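Local coordinates for protein aminotransferase TlmJ (Streptoalloteichus hindustanus, PDB 5UID) that probably transfers amino groups using pyridoxal 5'-phosphate as cofactor, like other DegT/DnrJ/EryC1-type aminotransferases, at residues 275-280 with 369-373. Residue numbers count along the deposited sequence, not the author numbering.
Sequences RYDQGL and VETVI
Ile373 is the knob of this helix pair: its side chain (chi1 m, chi2 t) fills a hole made by Arg275, Tyr276, Gly279 and Leu280. Ile373 CD1 lies 3.5 Å from Arg275 O, Ile373 CG1 3.5 Å from Tyr276 CD1 at the ring edge, and Ile373 CG2 3.9 Å from Leu280 CD2. The register is set where Gly279 CA comes within 6.3 Å of Ile373 CA; a CB on Gly279 would clash with Ile373 CG2. Both segments are helical, their axes 10.3 Å apart at closest approach; the two run in the same sense, crossing at -33°. Tyr276 (chi1 m) leaves its helix sideways and reaches across, CE1 3.6 Å from Val369 CG1 and OH 3.6 Å from Val372 CG1, while the hydroxyl hydrogen-bonds to Pro359 O. Farther out, Arg275 CG packs 3.7 Å from Val369 CG1, and the guanidinium lays one face over Ile373 CD1. Its edge meets Glu370, whose chi1 and chi2 (both m) fold the carboxylate back, in a two-pronged salt bridge: Arg275 NE to Glu370 OE2 2.6 Å, Arg275 NH2 to Glu370 OE1 2.9 Å. Such knob-into-hole packing under a charged edge joins the C-terminal end of the long helix 249-280, whose beginning contributes to the cofactor pocket, to helix 366-383 in the C-terminal part of this PLP-dependent aminotransferase fold.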
ATOM      1  N   ARG A 275      -2.352  23.518 -28.130  1.00 30.08           N
ATOM      2  CA  ARG A 275      -3.652  23.966 -28.619  1.00 32.52           C
ATOM      3  C   ARG A 275      -4.329  24.880 -27.605  1.00 31.13           C
ATOM      4  O   ARG A 275      -4.960  25.875 -27.981  1.00 34.60           O
ATOM      5  CB  ARG A 275      -4.538  22.761 -28.941  1.00 27.86           C
ATOM      6  CG  ARG A 275      -5.961  23.127 -29.337  1.00 35.45           C
ATOM      7  CD  ARG A 275      -5.999  23.922 -30.638  1.00 38.01           C
ATOM      8  NE  ARG A 275      -7.331  24.462 -30.907  1.00 40.46           N
ATOM      9  CZ  ARG A 275      -7.662  25.742 -30.766  1.00 45.87           C
ATOM     10  NH1 ARG A 275      -6.754  26.624 -30.372  1.00 54.60           N
ATOM     11  NH2 ARG A 275      -8.900  26.143 -31.028  1.00 39.84           N
ATOM     12  N   TYR A 276      -4.206  24.558 -26.314  1.00 27.84           N
ATOM     13  CA  TYR A 276      -4.691  25.458 -25.271  1.00 33.99           C
ATOM     14  C   TYR A 276      -4.007  26.817 -25.365  1.00 39.11           C
ATOM     15  O   TYR A 276      -4.666  27.863 -25.302  1.00 36.91           O
ATOM     16  CB  TYR A 276      -4.453  24.846 -23.889  1.00 30.48           C
ATOM     17  CG  TYR A 276      -5.460  23.809 -23.447  1.00 32.67           C
ATOM     18  CD1 TYR A 276      -6.671  23.649 -24.109  1.00 40.37           C
ATOM     19  CD2 TYR A 276      -5.201  22.995 -22.350  1.00 26.43           C
ATOM     20  CE1 TYR A 276      -7.593  22.698 -23.694  1.00 35.53           C
ATOM     21  CE2 TYR A 276      -6.110  22.045 -21.929  1.00 30.28           C
ATOM     22  CZ  TYR A 276      -7.306  21.901 -22.603  1.00 36.45           C
ATOM     23  OH  TYR A 276      -8.210  20.952 -22.177  1.00 27.91           O
ATOM     24  N   ASP A 277      -2.677  26.819 -25.510  1.00 35.23           N
ATOM     25  CA  ASP A 277      -1.947  28.075 -25.656  1.00 35.04           C
ATOM     26  C   ASP A 277      -2.467  28.879 -26.840  1.00 35.78           C
ATOM     27  O   ASP A 277      -2.626  30.100 -26.749  1.00 44.44           O
ATOM     28  CB  ASP A 277      -0.450  27.805 -25.818  1.00 39.66           C
ATOM     29  CG  ASP A 277       0.189  27.242 -24.560  1.00 41.23           C
ATOM     30  OD1 ASP A 277      -0.385  27.407 -23.461  1.00 38.91           O
ATOM     31  OD2 ASP A 277       1.276  26.637 -24.675  1.00 36.96           O
ATOM     32  N   GLN A 278      -2.748  28.208 -27.959  1.00 35.60           N
ATOM     33  CA  GLN A 278      -3.213  28.916 -29.146  1.00 35.28           C
ATOM     34  C   GLN A 278      -4.576  29.558 -28.917  1.00 39.25           C
ATOM     35  O   GLN A 278      -4.801  30.707 -29.316  1.00 43.69           O
ATOM     36  CB  GLN A 278      -3.264  27.960 -30.339  1.00 37.08           C
ATOM     37  CG  GLN A 278      -3.686  28.618 -31.644  1.00 46.02           C
ATOM     38  CD  GLN A 278      -3.842  27.619 -32.775  1.00 47.80           C
ATOM     39  OE1 GLN A 278      -4.192  26.461 -32.552  1.00 43.73           O
ATOM     40  NE2 GLN A 278      -3.577  28.065 -33.998  1.00 52.45           N
ATOM     41  N   GLY A 279      -5.495  28.841 -28.273  1.00 43.28           N
ATOM     42  CA  GLY A 279      -6.854  29.331 -28.124  1.00 42.85           C
ATOM     43  C   GLY A 279      -7.095  30.271 -26.963  1.00 39.26           C
ATOM     44  O   GLY A 279      -8.144  30.922 -26.928  1.00 41.02           O
ATOM     45  N   LEU A 280      -6.157  30.372 -26.019  1.00 35.22           N
ATOM     46  CA  LEU A 280      -6.374  31.150 -24.807  1.00 42.77           C
ATOM     47  C   LEU A 280      -5.328  32.227 -24.553  1.00 46.95           C
ATOM     48  O   LEU A 280      -5.413  32.913 -23.527  1.00 48.61           O
ATOM     49  CB  LEU A 280      -6.427  30.219 -23.587  1.00 39.14           C
ATOM     50  CG  LEU A 280      -7.480  29.110 -23.582  1.00 40.50           C
ATOM     51  CD1 LEU A 280      -7.359  28.286 -22.316  1.00 37.37           C
ATOM     52  CD2 LEU A 280      -8.876  29.683 -23.714  1.00 42.52           C
ATOM     53  N   VAL A 369     -10.994  18.997 -26.228  1.00 30.76           N
ATOM     54  CA  VAL A 369     -10.093  20.143 -26.121  1.00 32.86           C
ATOM     55  C   VAL A 369     -10.781  21.411 -26.608  1.00 33.57           C
ATOM     56  O   VAL A 369     -10.664  22.475 -25.988  1.00 31.38           O
ATOM     57  CB  VAL A 369      -8.793  19.869 -26.900  1.00 34.94           C
ATOM     58  CG1 VAL A 369      -7.891  21.095 -26.886  1.00 39.75           C
ATOM     59  CG2 VAL A 369      -8.074  18.666 -26.315  1.00 34.57           C
ATOM     60  N   GLU A 370     -11.512  21.320 -27.722  1.00 29.48           N
ATOM     61  CA  GLU A 370     -12.233  22.484 -28.225  1.00 31.63           C
ATOM     62  C   GLU A 370     -13.393  22.863 -27.314  1.00 32.37           C
ATOM     63  O   GLU A 370     -13.735  24.047 -27.210  1.00 28.21           O
ATOM     64  CB  GLU A 370     -12.727  22.223 -29.650  1.00 29.82           C
ATOM     65  CG  GLU A 370     -11.609  21.972 -30.657  1.00 30.33           C
ATOM     66  CD  GLU A 370     -10.664  23.154 -30.793  1.00 36.16           C
ATOM     67  OE1 GLU A 370     -11.120  24.309 -30.653  1.00 40.87           O
ATOM     68  OE2 GLU A 370      -9.460  22.929 -31.039  1.00 41.44           O
ATOM     69  N   THR A 371     -14.008  21.882 -26.647  1.00 32.33           N
ATOM     70  CA  THR A 371     -15.056  22.192 -25.680  1.00 37.34           C
ATOM     71  C   THR A 371     -14.499  22.970 -24.493  1.00 39.56           C
ATOM     72  O   THR A 371     -15.136  23.912 -24.007  1.00 39.73           O
ATOM     73  CB  THR A 371     -15.733  20.905 -25.204  1.00 34.15           C
ATOM     74  OG1 THR A 371     -16.237  20.182 -26.333  1.00 36.14           O
ATOM     75  CG2 THR A 371     -16.888  21.221 -24.262  1.00 28.12           C
ATOM     76  N   VAL A 372     -13.307  22.598 -24.020  1.00 35.05           N
ATOM     77  CA  VAL A 372     -12.695  23.305 -22.898  1.00 32.86           C
ATOM     78  C   VAL A 372     -12.340  24.733 -23.297  1.00 28.84           C
ATOM     79  O   VAL A 372     -12.663  25.690 -22.586  1.00 27.72           O
ATOM     80  CB  VAL A 372     -11.461  22.538 -22.388  1.00 31.46           C
ATOM     81  CG1 VAL A 372     -10.687  23.381 -21.384  1.00 30.75           C
ATOM     82  CG2 VAL A 372     -11.881  21.219 -21.759  1.00 24.81           C
ATOM     83  N   ILE A 373     -11.674  24.896 -24.444  1.00 28.56           N
ATOM     84  CA  ILE A 373     -11.286  26.229 -24.899  1.00 34.64           C
ATOM     85  C   ILE A 373     -12.516  27.107 -25.096  1.00 41.17           C
ATOM     86  O   ILE A 373     -12.529  28.280 -24.703  1.00 43.79           O
ATOM     87  CB  ILE A 373     -10.452  26.132 -26.190  1.00 37.00           C
ATOM     88  CG1 ILE A 373      -9.151  25.375 -25.933  1.00 35.74           C
ATOM     89  CG2 ILE A 373     -10.164  27.522 -26.746  1.00 38.63           C
ATOM     90  CD1 ILE A 373      -8.332  25.133 -27.183  1.00 35.71           C
TER